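Side-chain contacts in molybdopterin biosynthesis moeA protein (Pyrococcus horikoshii, PDB 1WU2), which probably acts in the final steps of molybdenum cofactor synthesis, as a MoeA-family protein expected to help load molybdenum onto molybdopterin: residues 61-65 against 66-70; 107-110 against 111-115; 122-126 against 127-131. All coordinates share one frame; numbering follows the deposited sequence.

The three contacts follow one another along the chain in the MoeA N-terminal region, all on the same side of the chain's centre; their centres lie about 41 to 53 Å from the centre of the chain. All three lie on or beside one six-stranded mixed sheet. Contact 1 leaves strand 60-63, contact 2 leads into the outermost strand 115-118, and contact 3 forms the hairpin 123-125/128-131 at the other end of the sheet. The centre of contact 1 lies about 12 Å from that of contact 2 and about 13 Å from that of contact 3, and it touches both. Contacts 2 and 3, with centres about 19 Å apart, do not meet. Contact 1 thus joins two turns at different borders of the sheet.

Contact 1 of 3, residues 61-65 against 66-70; sequences YAIRA and EDTFQ
Leaving strand 60-63, the backbone tightens into a short 3-10 turn, in which D67 N donates to R64 O and T68 N to A65 O, each pair 3.2 Å apart. The second bond is the straighter, with 164° at the hydrogen against 142° for the first. A65 O is gripped twice, because T68 OG1 also donates to it at 3.0 Å. Both donors come from the same face of the carbonyl, the hydroxyl nearer its plane and the amide well above it. The T68 hydroxyl stands between its own backbone N and carbonyl carbon (chi1 65°), which turns it toward the acceptor that its amide uses. T68 OG1 is also hydrogen-bonded to V135 N, tying the turn to a later loop. T68 CG2 meets I63 CD1 at 3.8 Å, the two side chains crossing at about a right angle, and its other apolar neighbours include V131 of strand 128-131. Here the chain leaves strand 60-63, in the six-stranded mixed sheet of the MoeA N-terminal region, through a 3-10 turn, and the I63 backbone is hydrogen-bonded to N114 and A115 at the start of strand 115-118. D67 lays OD2 against the aliphatic part of R64, 3.3 Å from R64 CG. Their charged ends do not pair: D67 OD2 is bound by G98 N, and R64 NH1 by V95 O. E66 folds back at chi2 toward R64, but its carboxylate binds N114 ND2 through OE2, while N114 OD1 takes the A65 amide. F69 curls back over the turn, with E66 CA 3.8 Å above the centre of one ring face and F69 CE1 brought obliquely to 3.0 Å from A65 O.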
loop_
_atom_site.group_PDB
_atom_site.type_symbol
_atom_site.label_atom_id
_atom_site.label_comp_id
_atom_site.label_asym_id
_atom_site.label_seq_id
_atom_site.Cartn_x
_atom_site.Cartn_y
_atom_site.Cartn_z
ATOM N N TYR A 61 -16.074 25.937 35.267
ATOM C CA TYR A 61 -17.003 25.719 36.370
ATOM C C TYR A 61 -18.106 24.755 35.938
ATOM O O TYR A 61 -18.819 25.014 34.971
ATOM C CB TYR A 61 -17.619 27.047 36.812
ATOM C CG TYR A 61 -16.611 28.023 37.371
ATOM C CD1 TYR A 61 -16.213 27.958 38.703
ATOM C CD2 TYR A 61 -16.046 29.007 36.565
ATOM C CE1 TYR A 61 -15.281 28.849 39.219
ATOM C CE2 TYR A 61 -15.117 29.901 37.069
ATOM C CZ TYR A 61 -14.738 29.818 38.398
ATOM O OH TYR A 61 -13.814 30.703 38.902
ATOM N N ALA A 62 -18.238 23.644 36.657
ATOM C CA ALA A 62 -19.289 22.672 36.393
ATOM C C ALA A 62 -20.631 23.204 36.897
ATOM O O ALA A 62 -20.841 23.336 38.100
ATOM C CB ALA A 62 -18.951 21.343 37.054
ATOM N N ILE A 63 -21.528 23.517 35.966
ATOM C CA ILE A 63 -22.823 24.109 36.290
ATOM C C ILE A 63 -23.961 23.236 35.780
ATOM O O ILE A 63 -23.734 22.151 35.246
ATOM C CB ILE A 63 -22.927 25.525 35.669
ATOM C CG1 ILE A 63 -22.851 25.459 34.137
ATOM C CG2 ILE A 63 -21.824 26.424 36.214
ATOM C CD1 ILE A 63 -23.361 26.704 33.445
ATOM N N ARG A 64 -25.185 23.721 35.963
ATOM C CA ARG A 64 -26.349 23.158 35.298
ATOM C C ARG A 64 -26.598 24.005 34.062
ATOM O O ARG A 64 -26.710 25.226 34.161
ATOM C CB ARG A 64 -27.580 23.208 36.204
ATOM C CG ARG A 64 -27.350 22.727 37.629
ATOM C CD ARG A 64 -27.436 21.229 37.774
ATOM N NE ARG A 64 -28.821 20.762 37.687
ATOM C CZ ARG A 64 -29.548 20.308 38.710
ATOM N NH1 ARG A 64 -29.044 20.238 39.939
ATOM N NH2 ARG A 64 -30.798 19.915 38.500
ATOM N N ALA A 65 -26.659 23.364 32.899
ATOM C CA ALA A 65 -27.004 24.049 31.656
ATOM C C ALA A 65 -28.376 24.708 31.777
ATOM O O ALA A 65 -28.586 25.813 31.284
ATOM C CB ALA A 65 -26.989 23.064 30.490
ATOM N N GLU A 66 -29.291 24.024 32.463
ATOM C CA GLU A 66 -30.671 24.481 32.638
ATOM C C GLU A 66 -30.764 25.845 33.332
ATOM O O GLU A 66 -31.673 26.624 33.055
ATOM C CB GLU A 66 -31.473 23.446 33.444
ATOM C CG GLU A 66 -31.796 22.154 32.693
ATOM C CD GLU A 66 -30.603 21.218 32.557
ATOM O OE1 GLU A 66 -29.909 20.962 33.571
ATOM O OE2 GLU A 66 -30.358 20.734 31.431
ATOM N N ASP A 67 -29.817 26.122 34.227
ATOM C CA ASP A 67 -29.816 27.352 35.023
ATOM C C ASP A 67 -29.506 28.633 34.245
ATOM O O ASP A 67 -29.666 29.728 34.781
ATOM C CB ASP A 67 -28.798 27.231 36.165
ATOM C CG ASP A 67 -29.247 26.272 37.251
ATOM O OD1 ASP A 67 -30.436 25.887 37.272
ATOM O OD2 ASP A 67 -28.466 25.844 38.124
ATOM N N THR A 68 -29.057 28.502 32.999
ATOM C CA THR A 68 -28.580 29.647 32.223
ATOM C C THR A 68 -29.356 29.858 30.920
ATOM O O THR A 68 -28.913 30.611 30.055
ATOM C CB THR A 68 -27.079 29.462 31.906
ATOM O OG1 THR A 68 -26.898 28.324 31.058
ATOM C CG2 THR A 68 -26.286 29.111 33.161
ATOM N N PHE A 69 -30.509 29.208 30.778
ATOM C CA PHE A 69 -31.295 29.307 29.545
ATOM C C PHE A 69 -31.865 30.713 29.323
ATOM O O PHE A 69 -32.080 31.121 28.181
ATOM C CB PHE A 69 -32.428 28.268 29.541
ATOM C CG PHE A 69 -31.972 26.849 29.265
ATOM C CD1 PHE A 69 -30.630 26.538 29.041
ATOM C CD2 PHE A 69 -32.902 25.818 29.231
ATOM C CE1 PHE A 69 -30.235 25.230 28.788
ATOM C CE2 PHE A 69 -32.510 24.509 28.980
ATOM C CZ PHE A 69 -31.175 24.216 28.758
ATOM N N GLN A 70 -32.094 31.444 30.410
ATOM C CA GLN A 70 -32.605 32.814 30.340
ATOM C C GLN A 70 -31.480 33.819 30.616
ATOM O O GLN A 70 -31.689 34.838 31.278
ATOM C CB GLN A 70 -33.768 32.993 31.332
ATOM C CG GLN A 70 -35.150 32.683 30.754
ATOM C CD GLN A 70 -35.211 31.356 30.012
ATOM O OE1 GLN A 70 -35.443 30.309 30.618
ATOM N NE2 GLN A 70 -35.008 31.401 28.699
#

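Contact 2 of 3, residues 107-110 against 111-115; sequences TRIP and KGANA
P110 to A113 form a type II beta turn, closed by a hydrogen bond from A113 N to P110 O of 3.2 Å, with 150° at the hydrogen. G112 holds the third position with a positive phi of 99°, as is usual for glycine in a type II turn. Ahead of the turn, I109 reaches over to its far end. With CG1 beside the backbone N (chi1 -59°), I109 CG2 falls anti to that N, and from there the methyl meets A113 CB at 3.7 Å and A113 O at 3.4 Å. P110 CD lies more loosely against A113 CB, at 4.5 Å. Both P110 and A113 also rest on A62 of strand 60-63, so the apolar side of the turn is laid against the sheet. K111 points away from the turn, its chain extended and its side chain touching E94, while its backbone bonds to V95. Just after the turn, N114 and A115 together face I63 in a classic beta bulge at the start of strand 115-118. A water bridges the turn by donating to P110 O and A113 O, 2.7 Å from each. P110 O therefore accepts two hydrogen bonds, so the buried proline leaves its carbonyl oxygen with two donors, the A113 amide and a water that also ties it to A113 O.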
loop_
_atom_site.group_PDB
_atom_site.type_symbol
_atom_site.label_atom_id
_atom_site.label_comp_id
_atom_site.label_asym_id
_atom_site.label_seq_id
_atom_site.Cartn_x
_atom_site.Cartn_y
_atom_site.Cartn_z
ATOM N N THR A 107 -10.742 16.611 34.976
ATOM C CA THR A 107 -11.473 16.343 36.214
ATOM C C THR A 107 -12.848 15.747 35.919
ATOM O O THR A 107 -13.540 16.191 35.006
ATOM C CB THR A 107 -11.645 17.636 37.035
ATOM O OG1 THR A 107 -10.378 18.277 37.215
ATOM C CG2 THR A 107 -12.105 17.333 38.455
ATOM N N ARG A 108 -13.235 14.748 36.705
ATOM C CA ARG A 108 -14.532 14.109 36.556
ATOM C C ARG A 108 -15.633 15.113 36.861
ATOM O O ARG A 108 -15.558 15.832 37.853
ATOM C CB ARG A 108 -14.649 12.910 37.497
ATOM C CG ARG A 108 -15.884 12.056 37.259
ATOM C CD ARG A 108 -16.386 11.368 38.504
ATOM N NE ARG A 108 -15.579 10.197 38.825
ATOM C CZ ARG A 108 -15.448 9.663 40.037
ATOM N NH1 ARG A 108 -16.078 10.178 41.088
ATOM N NH2 ARG A 108 -14.679 8.591 40.189
ATOM N N ILE A 109 -16.644 15.164 36.002
ATOM C CA ILE A 109 -17.760 16.080 36.194
ATOM C C ILE A 109 -18.454 15.705 37.502
ATOM O O ILE A 109 -18.860 14.556 37.675
ATOM C CB ILE A 109 -18.757 16.016 35.007
ATOM C CG1 ILE A 109 -18.071 16.374 33.679
ATOM C CG2 ILE A 109 -19.942 16.941 35.249
ATOM C CD1 ILE A 109 -17.292 17.672 33.689
ATOM N N PRO A 110 -18.559 16.649 38.437
ATOM C CA PRO A 110 -19.236 16.382 39.708
ATOM C C PRO A 110 -20.665 15.893 39.517
ATOM O O PRO A 110 -21.301 16.222 38.516
ATOM C CB PRO A 110 -19.240 17.747 40.402
ATOM C CG PRO A 110 -18.124 18.497 39.792
ATOM C CD PRO A 110 -18.033 18.025 38.377
ATOM N N LYS A 111 -21.145 15.090 40.461
ATOM C CA LYS A 111 -22.566 14.772 40.554
ATOM C C LYS A 111 -23.356 16.083 40.525
ATOM O O LYS A 111 -22.953 17.069 41.147
ATOM C CB LYS A 111 -22.858 14.010 41.850
ATOM C CG LYS A 111 -24.006 13.017 41.766
ATOM C CD LYS A 111 -24.094 12.196 43.051
ATOM C CE LYS A 111 -24.973 10.964 42.889
ATOM N NZ LYS A 111 -25.431 10.439 44.208
ATOM N N GLY A 112 -24.457 16.094 39.778
ATOM C CA GLY A 112 -25.299 17.268 39.648
ATOM C C GLY A 112 -25.050 18.064 38.379
ATOM O O GLY A 112 -25.996 18.569 37.777
ATOM N N ALA A 113 -23.786 18.186 37.975
ATOM C CA ALA A 113 -23.423 19.000 36.815
ATOM C C ALA A 113 -23.619 18.256 35.497
ATOM O O ALA A 113 -23.338 17.061 35.397
ATOM C CB ALA A 113 -21.986 19.479 36.931
ATOM N N ASN A 114 -24.113 18.978 34.494
ATOM C CA ASN A 114 -24.219 18.456 33.133
ATOM C C ASN A 114 -23.551 19.363 32.091
ATOM O O ASN A 114 -23.720 19.157 30.892
ATOM C CB ASN A 114 -25.688 18.177 32.767
ATOM C CG ASN A 114 -26.533 19.440 32.676
ATOM O OD1 ASN A 114 -26.107 20.515 33.079
ATOM N ND2 ASN A 114 -27.744 19.304 32.146
ATOM N N ALA A 115 -22.777 20.345 32.553
ATOM C CA ALA A 115 -22.038 21.240 31.660
ATOM C C ALA A 115 -20.862 21.919 32.363
ATOM O O ALA A 115 -20.792 21.951 33.588
ATOM C CB ALA A 115 -22.975 22.289 31.076
HETATM O O HOH W 1 -22.515 14.817 36.573
#

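Contact 3 of 3, residues 122-126 against 127-131; sequences VKREG and DKIYV
D127, the last of the two central turn residues, lies obliquely to the guanidinium of R124, with R124 NH1 3.5 Å from D127 CA. R124 NH1 and D127 OD2 can interact at most as nearby opposite charges, since OD2 lies well out of the guanidinium plane, and R124 instead forms a salt bridge through NH2 with E84. One face of the guanidinium lies over G126 O, offset toward its rim. K128 pairs with E125 through two weak backbone bonds, E125 N to K128 O and K128 N to E125 O. I129 follows on the other face of the sheet, its CG2 3.8 Å from R124 CD and 4.2 Å from V122 CG2; Y61 of strand 60-63 touches all three residues. Y130 returns to the face of E125. Its CE1 comes to 4.0 Å from E125 OE1, with carboxylate and ring planes 25° apart, K123 O lies in plane at the ring edge, and Y130 OH makes a weak hydrogen bond to E78. Beside it V122 CB presses on Y130 O at 3.2 Å, and a water donates to that oxygen at 2.7 Å. V131 ends the strand with CB 4.4 Å from V122 CG1. The whole is a beta hairpin with a two-residue type II' turn from E125 to K128, G126 supplying the positive phi (77°), and its weakly bonded strand 123-125 lies at the outer border of the sheet.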
loop_
_atom_site.group_PDB
_atom_site.type_symbol
_atom_site.label_atom_id
_atom_site.label_comp_id
_atom_site.label_asym_id
_atom_site.label_seq_id
_atom_site.Cartn_x
_atom_site.Cartn_y
_atom_site.Cartn_z
ATOM N N VAL A 122 -16.657 33.886 32.105
ATOM C CA VAL A 122 -17.427 34.396 33.242
ATOM C C VAL A 122 -16.602 35.367 34.089
ATOM O O VAL A 122 -15.374 35.289 34.127
ATOM C CB VAL A 122 -17.960 33.250 34.139
ATOM C CG1 VAL A 122 -18.924 32.373 33.362
ATOM C CG2 VAL A 122 -16.820 32.413 34.716
ATOM N N LYS A 123 -17.297 36.278 34.768
ATOM C CA LYS A 123 -16.661 37.256 35.646
ATOM C C LYS A 123 -16.591 36.699 37.065
ATOM O O LYS A 123 -17.616 36.337 37.641
ATOM C CB LYS A 123 -17.444 38.574 35.631
ATOM C CG LYS A 123 -16.631 39.782 36.072
ATOM C CD LYS A 123 -15.736 40.303 34.948
ATOM C CE LYS A 123 -14.450 40.911 35.491
ATOM N NZ LYS A 123 -13.494 39.873 35.972
ATOM N N ARG A 124 -15.381 36.637 37.619
ATOM C CA ARG A 124 -15.156 36.078 38.954
ATOM C C ARG A 124 -15.101 37.186 40.009
ATOM O O ARG A 124 -14.036 37.739 40.288
ATOM C CB ARG A 124 -13.867 35.239 38.982
ATOM C CG ARG A 124 -14.083 33.766 39.293
ATOM C CD ARG A 124 -14.730 33.490 40.651
ATOM N NE ARG A 124 -13.858 32.726 41.546
ATOM C CZ ARG A 124 -14.274 32.024 42.600
ATOM N NH1 ARG A 124 -15.562 31.971 42.925
ATOM N NH2 ARG A 124 -13.392 31.367 43.342
ATOM N N GLU A 125 -16.261 37.506 40.579
ATOM C CA GLU A 125 -16.373 38.516 41.630
ATOM C C GLU A 125 -16.541 37.847 42.999
ATOM O O GLU A 125 -17.661 37.595 43.443
ATOM C CB GLU A 125 -17.549 39.454 41.336
ATOM C CG GLU A 125 -17.601 40.699 42.212
ATOM C CD GLU A 125 -18.980 41.336 42.244
ATOM O OE1 GLU A 125 -19.533 41.621 41.158
ATOM O OE2 GLU A 125 -19.512 41.548 43.355
ATOM N N GLY A 126 -15.418 37.563 43.656
ATOM C CA GLY A 126 -15.425 36.948 44.974
ATOM C C GLY A 126 -15.712 35.458 44.929
ATOM O O GLY A 126 -14.893 34.682 44.431
ATOM N N ASP A 127 -16.872 35.062 45.455
ATOM C CA ASP A 127 -17.307 33.662 45.461
ATOM C C ASP A 127 -18.467 33.435 44.483
ATOM O O ASP A 127 -19.087 32.373 44.483
ATOM C CB ASP A 127 -17.717 33.232 46.881
ATOM C CG ASP A 127 -16.559 32.640 47.682
ATOM O OD1 ASP A 127 -16.710 32.487 48.913
ATOM O OD2 ASP A 127 -15.466 32.295 47.177
ATOM N N LYS A 128 -18.747 34.430 43.646
ATOM C CA LYS A 128 -19.819 34.343 42.660
ATOM C C LYS A 128 -19.232 34.364 41.250
ATOM O O LYS A 128 -18.179 34.960 41.018
ATOM C CB LYS A 128 -20.806 35.507 42.826
ATOM C CG LYS A 128 -21.075 35.939 44.270
ATOM C CD LYS A 128 -21.991 34.965 44.998
ATOM C CE LYS A 128 -22.037 35.238 46.499
ATOM N NZ LYS A 128 -21.545 34.076 47.298
ATOM N N ILE A 129 -19.911 33.691 40.323
ATOM C CA ILE A 129 -19.608 33.803 38.895
ATOM C C ILE A 129 -20.832 34.315 38.146
ATOM O O ILE A 129 -21.965 34.162 38.604
ATOM C CB ILE A 129 -19.127 32.454 38.295
ATOM C CG1 ILE A 129 -20.116 31.324 38.593
ATOM C CG2 ILE A 129 -17.737 32.108 38.816
ATOM C CD1 ILE A 129 -19.959 30.122 37.680
ATOM N N TYR A 130 -20.595 34.929 36.991
ATOM C CA TYR A 130 -21.671 35.514 36.198
ATOM C C TYR A 130 -21.619 35.013 34.761
ATOM O O TYR A 130 -20.598 35.131 34.084
ATOM C CB TYR A 130 -21.596 37.040 36.260
ATOM C CG TYR A 130 -21.895 37.562 37.646
ATOM C CD1 TYR A 130 -20.879 37.717 38.584
ATOM C CD2 TYR A 130 -23.196 37.867 38.029
ATOM C CE1 TYR A 130 -21.149 38.178 39.864
ATOM C CE2 TYR A 130 -23.477 38.329 39.307
ATOM C CZ TYR A 130 -22.449 38.482 40.219
ATOM O OH TYR A 130 -22.720 38.937 41.487
ATOM N N VAL A 131 -22.735 34.445 34.315
ATOM C CA VAL A 131 -22.848 33.883 32.977
ATOM C C VAL A 131 -23.774 34.771 32.140
ATOM O O VAL A 131 -24.909 35.056 32.530
ATOM C CB VAL A 131 -23.336 32.406 33.010
ATOM C CG1 VAL A 131 -24.591 32.239 33.863
ATOM C CG2 VAL A 131 -23.572 31.879 31.605
HETATM O O HOH W 2 -19.986 37.680 33.443
#